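Local coordinates for protein leucyl aminopeptidase (Trypanosoma brucei brucei, PDB 5NTD) that probably removes N-terminal amino acids such as leucine from peptides as a two-manganese M17 aminopeptidase, and binds bestatin, at residues G[155-160]-G[184-189]; G[384-387]-G[392-395]. All coordinates share one frame; numbering follows the deposited sequence.

Contact 1 (G[155-160]-G[184-189]); sequences AAVARC and LQVVFP
Val157, near the end of helix 150-158, sets one methyl into the notch between Leu184 and Val186 of strand 183-188, joining the helix and second strand of a beta-alpha-beta unit that starts with strand 140-145 in the N-terminal, macro-like domain. Its CG1 lies 3.7 Å from Leu184 CD1. The same CG1 is 3.8 Å from Val186 CG2, so one methyl bridges two strand residues. With CG1 opposite the backbone nitrogen (chi1 174°), the two methyls straddle the approach to the strand, CG1 meeting both Leu184 and Val186, and CG2 meeting Val186 CG2 at 4.1 Å. Three residues on, just past the helix end, Cys160 closes the end of the patch with SG 4.1 Å from Leu184 CD1, a weakly polar sulfur suited to an apolar wall that Val127 and Thr128 of helix 120-131 continue.

The spacing follows from strand geometry. Alternate residues face the helix, and Gln185 between them turns to the other side, where its NE2 bonds Gln38 OE1 and Asp142 OD1. Beta-branched valine is at home in the strand; on the helix, Val157 offers two methyls close to the backbone, a short, broad surface that fits the 8.1 Å between the CA atoms of Val157 and Val186. Leucine, longer and more flexible, spans the wider separation near the helix end and also touches Val141 and Leu131.

Behind this layer, Ala158 points away from the strand, small enough to let the helix lie close to Ala203 and Thr206 of helix 196-214. On the strand, Val186 divides its methyls: CG2 goes to the helix, while CG1 sits 3.9 Å above one face of the Phe188 ring, offset toward its rim.

Contact 2 (G[384-387]-G[392-395]); sequences HATN and TPDV
Pro393 turns the CD and CG methylenes of its ring to the last turn of helix 374-387, its CD lying 3.6 Å from Ala385 O. That CD methylene is bonded to the tertiary amide nitrogen and probably slightly polarised, which makes it a tolerable neighbour for a carbonyl oxygen. Beside it, Thr386 offers its methyl in a looser approach, with CG2 4.3 Å from Pro393 CG. The threonine can do so because its hydroxyl is turned back toward the helix (chi1 54°), where OG1 bonds Val382 O and also takes Ser484 N.

This is the connection from a helix to the following strand, 395-400, in the alpha/beta catalytic domain. Ala385 and Pro393 both rest on Ser285 of the adjacent parallel strand 283-291: alanine keeps the helix close to the sheet, and proline stiffens the chain just before the strand begins.

Packing is looser toward Thr392. Its CA comes within 5.9 Å of Thr386 CA, yet its partly exposed side chain stays at the margin. Asn387, also partly exposed, points away from the proline and bonds Ser484 OG through OD1.

Contacts 1 and 2 lie on opposite sides of the chain's centre, with centres 36 Å apart and nearest atoms about 21 Å apart, so they do not touch. Contact 1 belongs to the N-terminal domain, whereas contact 2 belongs to the catalytic domain; a tie between the two domains runs from Arg159 of contact 1, by a salt bridge to Glu437 and a hydrogen bond to Thr507 O. Contact 2 shares its helix and strand with the active site but lies at their distal ends. Its helix starts at Gly374, immediately after the manganese ligand Glu373, and Gly374 and Arg375 line the bicarbonate pocket. The strand entered after Pro393 leads toward Leu402 of that pocket.

Contact 1 (G[155-160]-G[184-189])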
ATOM      1  N   ALA G 155      42.899  -5.267  -1.351  1.00 29.53           N
ATOM      2  CA  ALA G 155      41.601  -4.592  -1.441  1.00 30.05           C
ATOM      3  C   ALA G 155      40.718  -4.934  -0.207  1.00 28.54           C
ATOM      4  O   ALA G 155      40.036  -4.096   0.314  1.00 26.85           O
ATOM      5  CB  ALA G 155      40.891  -4.961  -2.747  1.00 30.83           C
ATOM      6  N   ALA G 156      40.783  -6.189   0.208  1.00 28.69           N
ATOM      7  CA  ALA G 156      39.994  -6.689   1.327  1.00 27.83           C
ATOM      8  C   ALA G 156      40.335  -5.973   2.609  1.00 27.53           C
ATOM      9  O   ALA G 156      39.455  -5.612   3.386  1.00 28.11           O
ATOM     10  CB  ALA G 156      40.186  -8.173   1.509  1.00 27.62           C
ATOM     11  N   VAL G 157      41.620  -5.750   2.811  1.00 27.25           N
ATOM     12  CA  VAL G 157      42.096  -5.036   4.006  1.00 27.62           C
ATOM     13  C   VAL G 157      41.850  -3.543   3.889  1.00 27.87           C
ATOM     14  O   VAL G 157      41.466  -2.881   4.855  1.00 28.82           O
ATOM     15  CB  VAL G 157      43.577  -5.305   4.279  1.00 27.95           C
ATOM     16  CG1 VAL G 157      44.088  -4.442   5.419  1.00 27.94           C
ATOM     17  CG2 VAL G 157      43.763  -6.773   4.616  1.00 28.86           C
ATOM     18  N   ALA G 158      42.036  -3.015   2.692  1.00 27.16           N
ATOM     19  CA  ALA G 158      41.696  -1.608   2.416  1.00 27.37           C
ATOM     20  C   ALA G 158      40.236  -1.264   2.798  1.00 28.41           C
ATOM     21  O   ALA G 158      39.947  -0.194   3.337  1.00 30.99           O
ATOM     22  CB  ALA G 158      41.914  -1.274   0.947  1.00 27.87           C
ATOM     23  N   ARG G 159      39.329  -2.185   2.548  1.00 27.91           N
ATOM     24  CA  ARG G 159      37.877  -1.923   2.772  1.00 28.72           C
ATOM     25  C   ARG G 159      37.403  -2.291   4.170  1.00 29.23           C
ATOM     26  O   ARG G 159      36.261  -2.074   4.515  1.00 30.00           O
ATOM     27  CB  ARG G 159      36.996  -2.587   1.678  1.00 28.19           C
ATOM     28  CG  ARG G 159      36.726  -4.077   1.827  1.00 27.62           C
ATOM     29  CD  ARG G 159      35.828  -4.584   0.708  1.00 27.47           C
ATOM     30  NE  ARG G 159      36.537  -5.280  -0.368  1.00 28.03           N
ATOM     31  CZ  ARG G 159      36.791  -4.782  -1.590  1.00 27.71           C
ATOM     32  NH1 ARG G 159      36.447  -3.538  -1.924  1.00 27.68           N
ATOM     33  NH2 ARG G 159      37.398  -5.526  -2.496  1.00 26.68           N
ATOM     34  N   CYS G 160      38.297  -2.834   4.980  1.00 30.80           N
ATOM     35  CA  CYS G 160      37.908  -3.355   6.293  1.00 29.69           C
ATOM     36  C   CYS G 160      37.983  -2.271   7.354  1.00 30.08           C
ATOM     37  O   CYS G 160      38.559  -1.216   7.163  1.00 31.10           O
ATOM     38  CB  CYS G 160      38.759  -4.563   6.704  1.00 29.25           C
ATOM     39  SG  CYS G 160      40.277  -4.109   7.585  1.00 31.48           S
ATOM     40  N   LEU G 184      47.432   0.062   9.274  1.00 32.20           N
ATOM     41  CA  LEU G 184      47.482  -1.396   9.142  1.00 32.05           C
ATOM     42  C   LEU G 184      48.684  -1.823   8.335  1.00 33.29           C
ATOM     43  O   LEU G 184      48.893  -1.378   7.208  1.00 33.40           O
ATOM     44  CB  LEU G 184      46.232  -1.947   8.451  1.00 32.80           C
ATOM     45  CG  LEU G 184      44.895  -1.574   9.085  1.00 33.24           C
ATOM     46  CD1 LEU G 184      43.752  -2.129   8.255  1.00 33.46           C
ATOM     47  CD2 LEU G 184      44.784  -2.096  10.520  1.00 33.62           C
ATOM     48  N   GLN G 185      49.476  -2.698   8.921  1.00 34.20           N
ATOM     49  CA  GLN G 185      50.631  -3.267   8.207  1.00 34.15           C
ATOM     50  C   GLN G 185      50.337  -4.721   7.868  1.00 31.02           C
ATOM     51  O   GLN G 185      50.356  -5.584   8.730  1.00 29.65           O
ATOM     52  CB  GLN G 185      51.936  -3.162   9.014  1.00 35.58           C
ATOM     53  CG  GLN G 185      53.145  -3.698   8.236  1.00 37.47           C
ATOM     54  CD  GLN G 185      54.487  -3.402   8.890  1.00 38.65           C
ATOM     55  OE1 GLN G 185      55.450  -3.079   8.194  1.00 40.86           O
ATOM     56  NE2 GLN G 185      54.569  -3.571  10.204  1.00 38.88           N
ATOM     57  N   VAL G 186      50.082  -4.953   6.593  1.00 29.29           N
ATOM     58  CA  VAL G 186      49.802  -6.288   6.100  1.00 29.10           C
ATOM     59  C   VAL G 186      51.135  -7.012   5.836  1.00 30.35           C
ATOM     60  O   VAL G 186      51.989  -6.543   5.084  1.00 30.12           O
ATOM     61  CB  VAL G 186      48.988  -6.255   4.804  1.00 28.84           C
ATOM     62  CG1 VAL G 186      48.810  -7.651   4.218  1.00 29.04           C
ATOM     63  CG2 VAL G 186      47.632  -5.631   5.080  1.00 28.85           C
ATOM     64  N   VAL G 187      51.276  -8.165   6.465  1.00 30.25           N
ATOM     65  CA  VAL G 187      52.498  -8.969   6.397  1.00 28.76           C
ATOM     66  C   VAL G 187      52.224 -10.268   5.678  1.00 27.96           C
ATOM     67  O   VAL G 187      51.687 -11.205   6.248  1.00 26.38           O
ATOM     68  CB  VAL G 187      53.057  -9.270   7.790  1.00 29.67           C
ATOM     69  CG1 VAL G 187      54.439  -9.914   7.668  1.00 31.01           C
ATOM     70  CG2 VAL G 187      53.169  -7.989   8.614  1.00 29.80           C
ATOM     71  N   PHE G 188      52.583 -10.294   4.407  1.00 28.98           N
ATOM     72  CA  PHE G 188      52.426 -11.533   3.582  1.00 31.00           C
ATOM     73  C   PHE G 188      53.492 -12.554   3.953  1.00 32.09           C
ATOM     74  O   PHE G 188      54.534 -12.174   4.488  1.00 35.06           O
ATOM     75  CB  PHE G 188      52.541 -11.243   2.097  1.00 31.12           C
ATOM     76  CG  PHE G 188      51.418 -10.391   1.553  1.00 32.55           C
ATOM     77  CD1 PHE G 188      50.125 -10.892   1.458  1.00 33.64           C
ATOM     78  CD2 PHE G 188      51.657  -9.072   1.141  1.00 32.98           C
ATOM     79  CE1 PHE G 188      49.087 -10.112   0.953  1.00 33.42           C
ATOM     80  CE2 PHE G 188      50.617  -8.275   0.657  1.00 32.95           C
ATOM     81  CZ  PHE G 188      49.341  -8.801   0.559  1.00 33.40           C
ATOM     82  N   PRO G 189      53.255 -13.832   3.688  1.00 32.71           N
ATOM     83  CA  PRO G 189      54.316 -14.833   3.919  1.00 36.87           C
ATOM     84  C   PRO G 189      55.594 -14.612   3.081  1.00 41.37           C
ATOM     85  O   PRO G 189      56.695 -14.731   3.587  1.00 44.40           O
ATOM     86  CB  PRO G 189      53.659 -16.155   3.491  1.00 35.15           C
ATOM     87  CG  PRO G 189      52.190 -15.874   3.566  1.00 35.18           C
ATOM     88  CD  PRO G 189      52.043 -14.445   3.142  1.00 33.14           C
TER

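Contact 2 (G[384-387]-G[392-395])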
ATOM      1  N   HIS G 384      28.763  10.015 -25.814  1.00 29.34           N
ATOM      2  CA  HIS G 384      29.895  10.912 -25.722  1.00 31.02           C
ATOM      3  C   HIS G 384      31.236  10.153 -25.912  1.00 31.19           C
ATOM      4  O   HIS G 384      32.104  10.552 -26.691  1.00 30.17           O
ATOM      5  CB  HIS G 384      29.926  11.592 -24.368  1.00 32.27           C
ATOM      6  CG  HIS G 384      31.046  12.573 -24.224  1.00 34.05           C
ATOM      7  ND1 HIS G 384      31.015  13.824 -24.808  1.00 34.91           N
ATOM      8  CD2 HIS G 384      32.231  12.489 -23.563  1.00 34.43           C
ATOM      9  CE1 HIS G 384      32.124  14.476 -24.492  1.00 35.25           C
ATOM     10  NE2 HIS G 384      32.877  13.686 -23.743  1.00 34.73           N
ATOM     11  N   ALA G 385      31.381   9.060 -25.185  1.00 29.98           N
ATOM     12  CA  ALA G 385      32.621   8.266 -25.220  1.00 30.15           C
ATOM     13  C   ALA G 385      32.861   7.671 -26.599  1.00 29.37           C
ATOM     14  O   ALA G 385      33.999   7.619 -27.053  1.00 31.37           O
ATOM     15  CB  ALA G 385      32.611   7.159 -24.181  1.00 29.19           C
ATOM     16  N   THR G 386      31.809   7.230 -27.237  1.00 27.87           N
ATOM     17  CA  THR G 386      31.944   6.491 -28.502  1.00 28.61           C
ATOM     18  C   THR G 386      31.882   7.385 -29.748  1.00 30.25           C
ATOM     19  O   THR G 386      32.126   6.919 -30.854  1.00 31.32           O
ATOM     20  CB  THR G 386      30.881   5.387 -28.659  1.00 27.72           C
ATOM     21  OG1 THR G 386      29.578   5.949 -28.494  1.00 26.35           O
ATOM     22  CG2 THR G 386      31.122   4.319 -27.640  1.00 27.50           C
ATOM     23  N   ASN G 387      31.548   8.642 -29.559  1.00 29.35           N
ATOM     24  CA  ASN G 387      31.378   9.558 -30.688  1.00 30.49           C
ATOM     25  C   ASN G 387      32.149  10.865 -30.628  1.00 32.01           C
ATOM     26  O   ASN G 387      32.483  11.413 -31.662  1.00 33.43           O
ATOM     27  CB  ASN G 387      29.910   9.934 -30.873  1.00 31.11           C
ATOM     28  CG  ASN G 387      29.588  10.354 -32.311  1.00 30.89           C
ATOM     29  OD1 ASN G 387      29.510   9.521 -33.201  1.00 28.52           O
ATOM     30  ND2 ASN G 387      29.403  11.644 -32.522  1.00 29.93           N
ATOM     31  N   THR G 392      38.452   6.407 -30.872  1.00 34.26           N
ATOM     32  CA  THR G 392      37.293   5.512 -30.748  1.00 33.52           C
ATOM     33  C   THR G 392      37.724   4.318 -29.917  1.00 31.84           C
ATOM     34  O   THR G 392      38.678   3.659 -30.263  1.00 28.84           O
ATOM     35  CB  THR G 392      36.789   5.022 -32.113  1.00 35.72           C
ATOM     36  OG1 THR G 392      36.433   6.159 -32.912  1.00 36.87           O
ATOM     37  CG2 THR G 392      35.521   4.154 -31.969  1.00 37.11           C
ATOM     38  N   PRO G 393      37.006   4.017 -28.809  1.00 30.54           N
ATOM     39  CA  PRO G 393      37.466   2.950 -27.950  1.00 28.97           C
ATOM     40  C   PRO G 393      37.214   1.587 -28.526  1.00 28.76           C
ATOM     41  O   PRO G 393      36.315   1.397 -29.325  1.00 28.82           O
ATOM     42  CB  PRO G 393      36.622   3.135 -26.695  1.00 31.11           C
ATOM     43  CG  PRO G 393      35.370   3.758 -27.177  1.00 30.83           C
ATOM     44  CD  PRO G 393      35.824   4.694 -28.246  1.00 30.81           C
ATOM     45  N   ASP G 394      38.047   0.652 -28.100  1.00 28.02           N
ATOM     46  CA  ASP G 394      37.885  -0.756 -28.435  1.00 28.10           C
ATOM     47  C   ASP G 394      36.841  -1.376 -27.531  1.00 28.47           C
ATOM     48  O   ASP G 394      36.189  -2.349 -27.897  1.00 28.78           O
ATOM     49  CB  ASP G 394      39.200  -1.534 -28.253  1.00 28.13           C
ATOM     50  CG  ASP G 394      40.329  -0.993 -29.139  1.00 28.26           C
ATOM     51  OD1 ASP G 394      40.091  -0.790 -30.354  1.00 27.78           O
ATOM     52  OD2 ASP G 394      41.430  -0.739 -28.583  1.00 28.14           O
ATOM     53  N   VAL G 395      36.792  -0.860 -26.321  1.00 27.59           N
ATOM     54  CA  VAL G 395      35.947  -1.400 -25.272  1.00 27.38           C
ATOM     55  C   VAL G 395      35.328  -0.244 -24.530  1.00 27.05           C
ATOM     56  O   VAL G 395      36.008   0.700 -24.164  1.00 26.12           O
ATOM     57  CB  VAL G 395      36.731  -2.247 -24.253  1.00 28.04           C
ATOM     58  CG1 VAL G 395      35.807  -2.779 -23.172  1.00 28.43           C
ATOM     59  CG2 VAL G 395      37.426  -3.408 -24.939  1.00 27.52           C
TER